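Local coordinates for protein cell Inhibiting Factor (CifBp) (Burkholderia pseudomallei, PDB 3GQM) that deamidates a glutamine side chain of host NEDD8 to glutamate, shutting down cullin-RING ubiquitin ligases and so blocking the host cell cycle, at residues 104-116 against 149-162. Residues are numbered along the deposited sequence; the frame is centred on the assembly and turned at random.
Sequences CGLSANNIFKLMT and VVIVNDGRLGHKFL
Cys104, at the N-terminal end of helix 104-116, meets His159, the first residue of strand 159-162. Cys104 CB lies at the edge of the imidazole, 3.4 Å from His159 ND1, while Cys104 SG, turned between the backbone N and carbonyl carbon (chi1 67°), lies 3.9 Å from His159 ND1. The backbone N of Lys160 gives Cys104 SG a weak, long hydrogen bond (3.7 Å). The other ring nitrogen of His159, NE2, is hydrogen-bonded to OE1 of Gln179.

Lys160 runs fully extended past Gly105, whose CA packs against CD, and crosses the Asn109 side chain at about a right angle. Lys160 NZ donates a hydrogen bond to Asn109 OD1 (3.1 Å), in the carbonyl plane on a lone pair, and a water accepts from both NZ and Asn109 ND2.

Further along, the helix runs nearly along the hairpin strands, in the direction of 159-162 and antiparallel to 149-154. Leu162 sends CD2 toward Ala108 CB and CD1 tightly against Ile111 CG2 (3.5 Å). Phe112 swings its ring to the hairpin by setting CG opposite the backbone N (chi1 -177°), and CE1 touches both Val149 CG1 and Ile151 CG2. Met115 curls its CE onto Val149 CB (3.7 Å).

The helix-on-hairpin packing fits the papain-like core of the Cif family, with Cys104, His159 and Gln179 as the inferred catalytic triad; placing the cysteine sulfur near the imidazole is consistent with a cysteine nucleophile for glutamine deamidation.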
loop_
_atom_site.group_PDB
_atom_site.type_symbol
_atom_site.label_atom_id
_atom_site.label_comp_id
_atom_site.label_asym_id
_atom_site.label_seq_id
_atom_site.Cartn_x
_atom_site.Cartn_y
_atom_site.Cartn_z
ATOM N N CYS A 104 -0.896 7.064 1.872
ATOM C CA CYS A 104 -1.196 5.660 2.143
ATOM C C CYS A 104 -2.257 5.043 1.223
ATOM O O CYS A 104 -2.068 3.926 0.723
ATOM C CB CYS A 104 -1.611 5.479 3.600
ATOM S SG CYS A 104 -3.193 6.272 3.962
ATOM N N GLY A 105 -3.362 5.748 0.999
ATOM C CA GLY A 105 -4.467 5.210 0.151
ATOM C C GLY A 105 -4.006 5.002 -1.286
ATOM O O GLY A 105 -4.297 3.979 -1.906
ATOM N N LEU A 106 -3.229 5.953 -1.780
ATOM C CA LEU A 106 -2.746 5.939 -3.141
ATOM C C LEU A 106 -1.679 4.856 -3.363
ATOM O O LEU A 106 -1.666 4.238 -4.444
ATOM C CB LEU A 106 -2.176 7.320 -3.509
ATOM C CG LEU A 106 -1.814 7.529 -5.003
ATOM C CD1 LEU A 106 -3.095 7.511 -5.860
ATOM C CD2 LEU A 106 -1.045 8.826 -5.231
ATOM N N SER A 107 -0.786 4.644 -2.377
ATOM C CA SER A 107 0.206 3.556 -2.481
ATOM C C SER A 107 -0.448 2.177 -2.394
ATOM O O SER A 107 -0.190 1.313 -3.244
ATOM C CB SER A 107 1.346 3.683 -1.458
ATOM O OG SER A 107 0.843 3.584 -0.101
ATOM N N ALA A 108 -1.356 1.993 -1.426
ATOM C CA ALA A 108 -2.024 0.719 -1.253
ATOM C C ALA A 108 -2.938 0.402 -2.455
ATOM O O ALA A 108 -2.959 -0.741 -2.942
ATOM C CB ALA A 108 -2.840 0.687 0.088
ATOM N N ASN A 109 -3.723 1.374 -2.899
ATOM C CA ASN A 109 -4.627 1.148 -4.026
ATOM C C ASN A 109 -3.866 0.728 -5.313
ATOM O O ASN A 109 -4.220 -0.226 -5.949
ATOM C CB ASN A 109 -5.499 2.390 -4.279
ATOM C CG ASN A 109 -6.615 2.547 -3.268
ATOM O OD1 ASN A 109 -6.984 1.612 -2.557
ATOM N ND2 ASN A 109 -7.112 3.746 -3.156
ATOM N N ASN A 110 -2.805 1.435 -5.640
ATOM C CA ASN A 110 -2.014 1.145 -6.835
ATOM C C ASN A 110 -1.150 -0.116 -6.788
ATOM O O ASN A 110 -1.117 -0.875 -7.761
ATOM C CB ASN A 110 -1.202 2.382 -7.203
ATOM C CG ASN A 110 -2.098 3.427 -7.866
ATOM O OD1 ASN A 110 -2.743 3.113 -8.869
ATOM N ND2 ASN A 110 -2.223 4.633 -7.261
ATOM N N ILE A 111 -0.473 -0.363 -5.658
ATOM C CA ILE A 111 0.274 -1.638 -5.522
ATOM C C ILE A 111 -0.672 -2.850 -5.500
ATOM O O ILE A 111 -0.339 -3.930 -6.042
ATOM C CB ILE A 111 1.220 -1.629 -4.286
ATOM C CG1 ILE A 111 2.395 -0.640 -4.549
ATOM C CG2 ILE A 111 1.702 -3.069 -3.989
ATOM C CD1 ILE A 111 3.112 -0.129 -3.263
ATOM N N PHE A 112 -1.845 -2.671 -4.901
ATOM C CA PHE A 112 -2.901 -3.690 -4.988
ATOM C C PHE A 112 -3.272 -4.028 -6.459
ATOM O O PHE A 112 -3.356 -5.212 -6.808
ATOM C CB PHE A 112 -4.167 -3.224 -4.254
ATOM C CG PHE A 112 -5.296 -4.259 -4.224
ATOM C CD1 PHE A 112 -5.401 -5.166 -3.138
ATOM C CD2 PHE A 112 -6.242 -4.328 -5.285
ATOM C CE1 PHE A 112 -6.415 -6.138 -3.086
ATOM C CE2 PHE A 112 -7.289 -5.278 -5.258
ATOM C CZ PHE A 112 -7.379 -6.193 -4.155
ATOM N N LYS A 113 -3.569 -2.998 -7.276
ATOM C CA LYS A 113 -3.839 -3.195 -8.702
ATOM C C LYS A 113 -2.632 -3.848 -9.370
ATOM O O LYS A 113 -2.806 -4.865 -10.083
ATOM C CB LYS A 113 -4.195 -1.862 -9.398
ATOM C CG LYS A 113 -5.632 -1.327 -9.015
ATOM C CD LYS A 113 -5.842 0.123 -9.556
ATOM C CE LYS A 113 -5.735 0.200 -11.121
ATOM N NZ LYS A 113 -6.993 -0.331 -11.682
ATOM N N LEU A 114 -1.421 -3.311 -9.121
ATOM C CA LEU A 114 -0.195 -3.928 -9.693
ATOM C C LEU A 114 -0.084 -5.432 -9.416
ATOM O O LEU A 114 0.279 -6.204 -10.303
ATOM C CB LEU A 114 1.089 -3.250 -9.204
ATOM C CG LEU A 114 2.377 -3.498 -10.008
ATOM C CD1 LEU A 114 2.292 -2.882 -11.374
ATOM C CD2 LEU A 114 3.567 -2.924 -9.327
ATOM N N MET A 115 -0.408 -5.848 -8.203
ATOM C CA MET A 115 -0.261 -7.259 -7.836
ATOM C C MET A 115 -1.336 -8.180 -8.459
ATOM O O MET A 115 -1.022 -9.300 -8.851
ATOM C CB MET A 115 -0.277 -7.377 -6.304
ATOM C CG MET A 115 0.931 -6.706 -5.670
ATOM S SD MET A 115 0.903 -6.759 -3.883
ATOM C CE MET A 115 0.873 -8.540 -3.622
ATOM N N THR A 116 -2.591 -7.693 -8.516
ATOM C CA THR A 116 -3.762 -8.522 -8.778
ATOM C C THR A 116 -4.249 -8.499 -10.222
ATOM O O THR A 116 -4.946 -9.400 -10.615
ATOM C CB THR A 116 -4.966 -8.081 -7.904
ATOM O OG1 THR A 116 -5.235 -6.692 -8.111
ATOM C CG2 THR A 116 -4.682 -8.325 -6.400
ATOM N N VAL A 149 -3.363 -10.921 -1.469
ATOM C CA VAL A 149 -3.017 -9.641 -0.858
ATOM C C VAL A 149 -4.288 -9.079 -0.203
ATOM O O VAL A 149 -5.370 -9.230 -0.761
ATOM C CB VAL A 149 -2.392 -8.669 -1.857
ATOM C CG1 VAL A 149 -3.331 -8.402 -3.075
ATOM C CG2 VAL A 149 -2.024 -7.359 -1.152
ATOM N N VAL A 150 -4.146 -8.507 0.997
ATOM C CA VAL A 150 -5.268 -7.984 1.768
ATOM C C VAL A 150 -5.075 -6.504 1.867
ATOM O O VAL A 150 -3.994 -6.037 2.223
ATOM C CB VAL A 150 -5.291 -8.533 3.200
ATOM C CG1 VAL A 150 -6.374 -7.869 4.019
ATOM C CG2 VAL A 150 -5.488 -10.066 3.186
ATOM N N ILE A 151 -6.105 -5.755 1.506
ATOM C CA ILE A 151 -6.020 -4.303 1.609
ATOM C C ILE A 151 -6.796 -3.907 2.859
ATOM O O ILE A 151 -7.952 -4.343 3.090
ATOM C CB ILE A 151 -6.483 -3.555 0.290
ATOM C CG1 ILE A 151 -6.391 -2.031 0.459
ATOM C CG2 ILE A 151 -7.859 -4.088 -0.201
ATOM C CD1 ILE A 151 -6.315 -1.211 -0.908
ATOM N N VAL A 152 -6.147 -3.088 3.672
ATOM C CA VAL A 152 -6.712 -2.764 4.960
ATOM C C VAL A 152 -7.002 -1.302 5.038
ATOM O O VAL A 152 -6.128 -0.434 4.782
ATOM C CB VAL A 152 -5.736 -3.181 6.140
ATOM C CG1 VAL A 152 -6.349 -2.862 7.537
ATOM C CG2 VAL A 152 -5.421 -4.624 6.035
ATOM N N ASN A 153 -8.234 -1.036 5.433
ATOM C CA ASN A 153 -8.680 0.287 5.712
ATOM C C ASN A 153 -8.933 0.434 7.236
ATOM O O ASN A 153 -9.985 0.083 7.762
ATOM C CB ASN A 153 -9.911 0.622 4.835
ATOM C CG ASN A 153 -10.290 2.087 4.927
ATOM O OD1 ASN A 153 -10.020 2.737 5.923
ATOM N ND2 ASN A 153 -10.924 2.604 3.895
ATOM N N ASP A 154 -7.925 0.950 7.930
ATOM C CA ASP A 154 -7.929 1.020 9.379
ATOM C C ASP A 154 -8.346 2.367 9.933
ATOM O O ASP A 154 -7.499 3.274 10.029
ATOM C CB ASP A 154 -6.521 0.662 9.917
ATOM C CG ASP A 154 -6.546 0.325 11.419
ATOM O OD1 ASP A 154 -7.171 1.116 12.205
ATOM O OD2 ASP A 154 -5.972 -0.743 11.787
ATOM N N GLY A 155 -9.640 2.499 10.309
ATOM C CA GLY A 155 -10.197 3.737 10.949
ATOM C C GLY A 155 -9.623 4.157 12.324
ATOM O O GLY A 155 -9.722 5.326 12.741
ATOM N N ARG A 156 -8.985 3.232 13.035
ATOM C CA ARG A 156 -8.494 3.546 14.373
ATOM C C ARG A 156 -7.253 4.348 14.136
ATOM O O ARG A 156 -6.995 5.406 14.739
ATOM C CB ARG A 156 -8.181 2.235 15.150
ATOM C CG ARG A 156 -9.442 1.479 15.631
ATOM C CD ARG A 156 -9.833 0.292 14.751
ATOM N NE ARG A 156 -8.622 -0.349 14.237
ATOM C CZ ARG A 156 -8.161 -1.542 14.593
ATOM N NH1 ARG A 156 -8.830 -2.303 15.442
ATOM N NH2 ARG A 156 -7.029 -1.991 14.042
ATOM N N LEU A 157 -6.493 3.846 13.176
ATOM C CA LEU A 157 -5.234 4.447 12.770
ATOM C C LEU A 157 -5.457 5.564 11.778
ATOM O O LEU A 157 -4.635 6.452 11.651
ATOM C CB LEU A 157 -4.343 3.346 12.149
ATOM C CG LEU A 157 -3.541 2.394 13.061
ATOM C CD1 LEU A 157 -4.333 1.741 14.185
ATOM C CD2 LEU A 157 -2.903 1.269 12.266
ATOM N N GLY A 158 -6.577 5.535 11.063
ATOM C CA GLY A 158 -6.757 6.430 9.900
ATOM C C GLY A 158 -5.752 6.063 8.791
ATOM O O GLY A 158 -5.151 6.948 8.180
ATOM N N HIS A 159 -5.587 4.771 8.514
ATOM C CA HIS A 159 -4.477 4.307 7.657
ATOM C C HIS A 159 -4.949 3.202 6.765
ATOM O O HIS A 159 -5.801 2.427 7.131
ATOM C CB HIS A 159 -3.297 3.855 8.547
ATOM C CG HIS A 159 -2.024 3.497 7.820
ATOM N ND1 HIS A 159 -1.496 4.245 6.780
ATOM C CD2 HIS A 159 -1.110 2.529 8.086
ATOM C CE1 HIS A 159 -0.343 3.719 6.401
ATOM N NE2 HIS A 159 -0.093 2.661 7.166
ATOM N N LYS A 160 -4.385 3.168 5.578
ATOM C CA LYS A 160 -4.631 2.151 4.567
ATOM C C LYS A 160 -3.268 1.525 4.242
ATOM O O LYS A 160 -2.266 2.244 4.095
ATOM C CB LYS A 160 -5.203 2.834 3.314
ATOM C CG LYS A 160 -6.121 1.939 2.537
ATOM C CD LYS A 160 -7.021 2.734 1.568
ATOM C CE LYS A 160 -7.906 1.776 0.779
ATOM N NZ LYS A 160 -8.799 2.508 -0.204
ATOM N N PHE A 161 -3.218 0.195 4.150
ATOM C CA PHE A 161 -1.966 -0.498 3.900
ATOM C C PHE A 161 -2.289 -1.908 3.381
ATOM O O PHE A 161 -3.412 -2.358 3.413
ATOM C CB PHE A 161 -1.057 -0.524 5.179
ATOM C CG PHE A 161 -1.626 -1.325 6.339
ATOM C CD1 PHE A 161 -1.278 -2.650 6.519
ATOM C CD2 PHE A 161 -2.464 -0.719 7.285
ATOM C CE1 PHE A 161 -1.797 -3.415 7.607
ATOM C CE2 PHE A 161 -2.976 -1.432 8.377
ATOM C CZ PHE A 161 -2.635 -2.813 8.541
ATOM N N LEU A 162 -1.283 -2.605 2.911
ATOM C CA LEU A 162 -1.479 -3.941 2.370
ATOM C C LEU A 162 -0.751 -4.985 3.230
ATOM O O LEU A 162 0.307 -4.714 3.765
ATOM C CB LEU A 162 -0.911 -3.987 0.956
ATOM C CG LEU A 162 -1.418 -3.000 -0.104
ATOM C CD1 LEU A 162 -0.720 -3.292 -1.482
ATOM C CD2 LEU A 162 -2.909 -3.184 -0.288
HETATM O O HOH W 1 -0.078 2.395 2.384
HETATM O O HOH W 2 -8.581 4.895 -1.212
#